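Local coordinates for uncharacterized protein (Chromobacterium violaceum, PDB 3SJR) that is of unknown function but belongs to the DUF5610 family and forms an all-helical chain that pairs with a second copy of itself, at residues 131-143 with 154-166. Residues are numbered along the deposited sequence; the frame is centred on the assembly and turned at random.
Sequences GLERGYQEACQVL and AGQLQGLLLLTQR
Tyr136 and Leu161 meet within an antiparallel helical hairpin, in which helix 117-145 turns back through a short connection into helix 151-171. The axes of the segments 131-143 and 154-166 come within 11.0 Å, at 171° between their N-to-C directions, a spacing wide enough for large side chains; Leu132, Leu157 and Leu161 suit it, each carrying two methyls to fill it. CD2 of Leu161 sits over the centre of the Tyr136 ring, 3.6 Å from the centroid and 12° off its normal, a CH-pi contact. With CG anti to the backbone N (chi1 175°), Tyr136 reaches across the interface, and its OH arrives 3.7 Å from CB of Gln158; Gln158 is exposed and Tyr136 partly so, consistent with a polar hydroxyl here. SG of Cys140 lies against the opposite face, offset toward the rim, so the flat ring is sandwiched. That sulfur also touches CD2 of Leu157, whose CG packs obliquely against the ring, 3.5 Å from CE1 of Tyr136. One turn before Tyr136, CG of Leu132 meets the other methyl of Leu161, CD1, at 3.8 Å, while CD2 of Leu132 packs on CG2 of Thr164. Leu157 also packs on Leu62 of the second subunit; no hydrogen bond joins the segments, a mainly apolar pairing of consecutive helices in an all-helical fold.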
loop_
_atom_site.group_PDB
_atom_site.type_symbol
_atom_site.label_atom_id
_atom_site.label_comp_id
_atom_site.label_asym_id
_atom_site.label_seq_id
_atom_site.Cartn_x
_atom_site.Cartn_y
_atom_site.Cartn_z
ATOM N N GLY A 131 -6.684 -0.311 11.770
ATOM C CA GLY A 131 -6.539 -0.284 10.317
ATOM C C GLY A 131 -6.253 -1.634 9.688
ATOM O O GLY A 131 -6.792 -1.968 8.641
ATOM N N LEU A 132 -5.415 -2.420 10.343
ATOM C CA LEU A 132 -5.019 -3.691 9.810
ATOM C C LEU A 132 -6.145 -4.720 9.915
ATOM O O LEU A 132 -6.392 -5.477 8.972
ATOM C CB LEU A 132 -3.773 -4.152 10.534
ATOM C CG LEU A 132 -3.066 -5.411 10.051
ATOM C CD1 LEU A 132 -2.831 -5.368 8.546
ATOM C CD2 LEU A 132 -1.753 -5.606 10.806
ATOM N N GLU A 133 -6.833 -4.738 11.056
ATOM C CA GLU A 133 -7.906 -5.696 11.270
ATOM C C GLU A 133 -9.031 -5.380 10.289
ATOM O O GLU A 133 -9.590 -6.285 9.663
ATOM C CB GLU A 133 -8.354 -5.706 12.738
ATOM C CG GLU A 133 -9.623 -6.535 13.089
ATOM C CD GLU A 133 -9.416 -8.068 13.130
ATOM O OE1 GLU A 133 -8.408 -8.548 13.725
ATOM O OE2 GLU A 133 -10.291 -8.798 12.587
ATOM N N ARG A 134 -9.322 -4.095 10.104
ATOM C CA ARG A 134 -10.337 -3.683 9.120
ATOM C C ARG A 134 -9.919 -4.018 7.704
ATOM O O ARG A 134 -10.696 -4.590 6.950
ATOM C CB ARG A 134 -10.662 -2.204 9.236
ATOM C CG ARG A 134 -11.551 -1.885 10.432
ATOM C CD ARG A 134 -12.940 -2.476 10.286
ATOM N NE ARG A 134 -13.701 -1.751 9.272
ATOM C CZ ARG A 134 -14.329 -2.317 8.245
ATOM N NH1 ARG A 134 -14.313 -3.639 8.099
ATOM N NH2 ARG A 134 -14.999 -1.560 7.381
ATOM N N GLY A 135 -8.673 -3.677 7.366
ATOM C CA GLY A 135 -8.094 -3.996 6.069
ATOM C C GLY A 135 -8.369 -5.452 5.775
ATOM O O GLY A 135 -9.027 -5.779 4.781
ATOM N N TYR A 136 -7.898 -6.316 6.679
ATOM C CA TYR A 136 -8.121 -7.749 6.614
ATOM C C TYR A 136 -9.594 -8.094 6.331
ATOM O O TYR A 136 -9.896 -8.858 5.410
ATOM C CB TYR A 136 -7.646 -8.396 7.920
ATOM C CG TYR A 136 -7.942 -9.874 8.018
ATOM C CD1 TYR A 136 -7.128 -10.798 7.383
ATOM C CD2 TYR A 136 -9.043 -10.348 8.743
ATOM C CE1 TYR A 136 -7.398 -12.149 7.464
ATOM C CE2 TYR A 136 -9.317 -11.705 8.830
ATOM C CZ TYR A 136 -8.489 -12.593 8.188
ATOM O OH TYR A 136 -8.725 -13.937 8.234
ATOM N N GLN A 137 -10.510 -7.517 7.112
ATOM C CA GLN A 137 -11.932 -7.809 6.947
ATOM C C GLN A 137 -12.439 -7.490 5.547
ATOM O O GLN A 137 -13.245 -8.226 4.961
ATOM C CB GLN A 137 -12.722 -7.030 7.951
ATOM C CG GLN A 137 -12.458 -7.484 9.332
ATOM C CD GLN A 137 -13.134 -6.608 10.325
ATOM O OE1 GLN A 137 -13.985 -5.797 9.965
ATOM N NE2 GLN A 137 -12.754 -6.743 11.581
ATOM N N GLU A 138 -11.941 -6.392 5.007
ATOM C CA GLU A 138 -12.267 -6.010 3.654
ATOM C C GLU A 138 -11.648 -6.966 2.635
ATOM O O GLU A 138 -12.334 -7.399 1.711
ATOM C CB GLU A 138 -11.854 -4.561 3.401
ATOM C CG GLU A 138 -12.611 -3.586 4.273
ATOM C CD GLU A 138 -12.964 -2.326 3.536
ATOM O OE1 GLU A 138 -12.032 -1.530 3.241
ATOM O OE2 GLU A 138 -14.172 -2.136 3.256
ATOM N N ALA A 139 -10.371 -7.307 2.812
ATOM C CA ALA A 139 -9.708 -8.262 1.918
ATOM C C ALA A 139 -10.458 -9.613 1.860
ATOM O O ALA A 139 -10.518 -10.265 0.816
ATOM C CB ALA A 139 -8.272 -8.462 2.321
ATOM N N CYS A 140 -11.056 -10.003 2.983
ATOM C CA CYS A 140 -11.769 -11.254 3.055
ATOM C C CYS A 140 -13.081 -11.142 2.307
ATOM O O CYS A 140 -13.451 -12.048 1.568
ATOM C CB CYS A 140 -11.988 -11.661 4.512
ATOM S SG CYS A 140 -10.478 -12.243 5.380
ATOM N N GLN A 141 -13.774 -10.023 2.483
ATOM C CA GLN A 141 -15.071 -9.829 1.844
ATOM C C GLN A 141 -14.983 -9.956 0.319
ATOM O O GLN A 141 -15.727 -10.720 -0.293
ATOM C CB GLN A 141 -15.690 -8.497 2.279
ATOM C CG GLN A 141 -17.204 -8.359 2.032
ATOM C CD GLN A 141 -18.014 -9.650 2.286
ATOM O OE1 GLN A 141 -17.676 -10.467 3.156
ATOM N NE2 GLN A 141 -19.092 -9.828 1.515
ATOM N N VAL A 142 -14.038 -9.233 -0.273
ATOM C CA VAL A 142 -13.727 -9.320 -1.703
ATOM C C VAL A 142 -13.530 -10.747 -2.203
ATOM O O VAL A 142 -14.044 -11.110 -3.256
ATOM C CB VAL A 142 -12.451 -8.523 -2.042
ATOM C CG1 VAL A 142 -12.155 -8.609 -3.529
ATOM C CG2 VAL A 142 -12.593 -7.067 -1.607
ATOM N N LEU A 143 -12.776 -11.539 -1.445
ATOM C CA LEU A 143 -12.472 -12.916 -1.816
ATOM C C LEU A 143 -13.681 -13.855 -1.727
ATOM O O LEU A 143 -13.943 -14.653 -2.653
ATOM C CB LEU A 143 -11.319 -13.440 -0.973
ATOM C CG LEU A 143 -9.952 -12.852 -1.319
ATOM C CD1 LEU A 143 -8.881 -13.402 -0.403
ATOM C CD2 LEU A 143 -9.579 -13.100 -2.787
ATOM N N ALA A 154 -7.932 -18.821 2.943
ATOM C CA ALA A 154 -8.416 -18.199 4.178
ATOM C C ALA A 154 -7.369 -18.338 5.258
ATOM O O ALA A 154 -7.094 -17.390 5.986
ATOM C CB ALA A 154 -9.698 -18.832 4.626
ATOM N N GLY A 155 -6.780 -19.530 5.330
ATOM C CA GLY A 155 -5.788 -19.861 6.341
ATOM C C GLY A 155 -4.480 -19.132 6.127
ATOM O O GLY A 155 -3.819 -18.730 7.087
ATOM N N GLN A 156 -4.101 -18.959 4.866
ATOM C CA GLN A 156 -2.838 -18.313 4.554
ATOM C C GLN A 156 -2.925 -16.828 4.851
ATOM O O GLN A 156 -1.983 -16.229 5.362
ATOM C CB GLN A 156 -2.460 -18.547 3.093
ATOM C CG GLN A 156 -1.061 -18.052 2.714
ATOM C CD GLN A 156 -0.494 -18.785 1.508
ATOM O OE1 GLN A 156 -0.058 -18.160 0.536
ATOM N NE2 GLN A 156 -0.503 -20.122 1.560
ATOM N N LEU A 157 -4.070 -16.240 4.536
ATOM C CA LEU A 157 -4.255 -14.818 4.720
ATOM C C LEU A 157 -4.348 -14.508 6.201
ATOM O O LEU A 157 -3.730 -13.569 6.685
ATOM C CB LEU A 157 -5.501 -14.361 3.984
ATOM C CG LEU A 157 -6.016 -12.970 4.310
ATOM C CD1 LEU A 157 -4.952 -11.954 3.981
ATOM C CD2 LEU A 157 -7.306 -12.679 3.544
ATOM N N GLN A 158 -5.112 -15.318 6.920
ATOM C CA GLN A 158 -5.176 -15.234 8.376
ATOM C C GLN A 158 -3.783 -15.285 9.009
ATOM O O GLN A 158 -3.410 -14.405 9.776
ATOM C CB GLN A 158 -6.056 -16.352 8.928
ATOM C CG GLN A 158 -6.054 -16.434 10.413
ATOM C CD GLN A 158 -6.900 -17.567 10.909
ATOM O OE1 GLN A 158 -6.388 -18.648 11.229
ATOM N NE2 GLN A 158 -8.209 -17.343 10.965
ATOM N N GLY A 159 -3.015 -16.309 8.668
ATOM C CA GLY A 159 -1.676 -16.465 9.224
ATOM C C GLY A 159 -0.849 -15.214 9.035
ATOM O O GLY A 159 -0.068 -14.833 9.908
ATOM N N LEU A 160 -1.059 -14.571 7.891
ATOM C CA LEU A 160 -0.347 -13.369 7.524
ATOM C C LEU A 160 -0.722 -12.193 8.413
ATOM O O LEU A 160 0.159 -11.469 8.885
ATOM C CB LEU A 160 -0.610 -13.030 6.069
ATOM C CG LEU A 160 0.131 -11.793 5.593
ATOM C CD1 LEU A 160 1.627 -11.965 5.834
ATOM C CD2 LEU A 160 -0.189 -11.515 4.123
ATOM N N LEU A 161 -2.019 -12.011 8.649
ATOM C CA LEU A 161 -2.485 -11.020 9.608
ATOM C C LEU A 161 -1.802 -11.237 10.960
ATOM O O LEU A 161 -1.177 -10.318 11.516
ATOM C CB LEU A 161 -4.000 -11.130 9.766
ATOM C CG LEU A 161 -4.728 -10.272 10.806
ATOM C CD1 LEU A 161 -4.697 -8.815 10.400
ATOM C CD2 LEU A 161 -6.143 -10.739 10.952
ATOM N N LEU A 162 -1.891 -12.461 11.474
ATOM C CA LEU A 162 -1.359 -12.744 12.795
ATOM C C LEU A 162 0.127 -12.476 12.856
ATOM O O LEU A 162 0.610 -11.872 13.822
ATOM C CB LEU A 162 -1.709 -14.154 13.251
ATOM C CG LEU A 162 -3.197 -14.418 13.532
ATOM C CD1 LEU A 162 -3.367 -15.499 14.558
ATOM C CD2 LEU A 162 -3.933 -13.184 14.023
ATOM N N LEU A 163 0.837 -12.876 11.801
ATOM C CA LEU A 163 2.267 -12.642 11.699
ATOM C C LEU A 163 2.581 -11.158 11.724
ATOM O O LEU A 163 3.475 -10.714 12.446
ATOM C CB LEU A 163 2.779 -13.234 10.407
ATOM C CG LEU A 163 4.277 -13.187 10.131
ATOM C CD1 LEU A 163 5.047 -13.746 11.296
ATOM C CD2 LEU A 163 4.579 -13.996 8.889
ATOM N N THR A 164 1.823 -10.397 10.941
ATOM C CA THR A 164 1.990 -8.954 10.851
ATOM C C THR A 164 1.659 -8.213 12.128
ATOM O O THR A 164 2.377 -7.294 12.505
ATOM C CB THR A 164 1.090 -8.406 9.807
ATOM O OG1 THR A 164 1.107 -9.285 8.687
ATOM C CG2 THR A 164 1.538 -7.047 9.392
ATOM N N GLN A 165 0.567 -8.594 12.788
ATOM C CA GLN A 165 0.223 -7.954 14.030
ATOM C C GLN A 165 1.380 -8.118 15.016
ATOM O O GLN A 165 1.887 -7.136 15.568
ATOM C CB GLN A 165 -1.038 -8.550 14.612
ATOM C CG GLN A 165 -2.186 -8.599 13.666
ATOM C CD GLN A 165 -3.536 -8.609 14.374
ATOM O OE1 GLN A 165 -4.422 -7.794 14.060
ATOM N NE2 GLN A 165 -3.700 -9.516 15.334
ATOM N N ARG A 166 1.820 -9.356 15.210
ATOM C CA ARG A 166 2.845 -9.622 16.202
ATOM C C ARG A 166 4.133 -8.879 15.873
ATOM O O ARG A 166 4.750 -8.296 16.765
ATOM C CB ARG A 166 3.077 -11.132 16.362
ATOM C CG ARG A 166 4.163 -11.524 17.352
ATOM C CD ARG A 166 3.853 -11.153 18.801
ATOM N NE ARG A 166 4.664 -11.947 19.729
ATOM C CZ ARG A 166 4.369 -13.204 20.066
ATOM N NH1 ARG A 166 3.287 -13.767 19.540
ATOM N NH2 ARG A 166 5.130 -13.899 20.917
#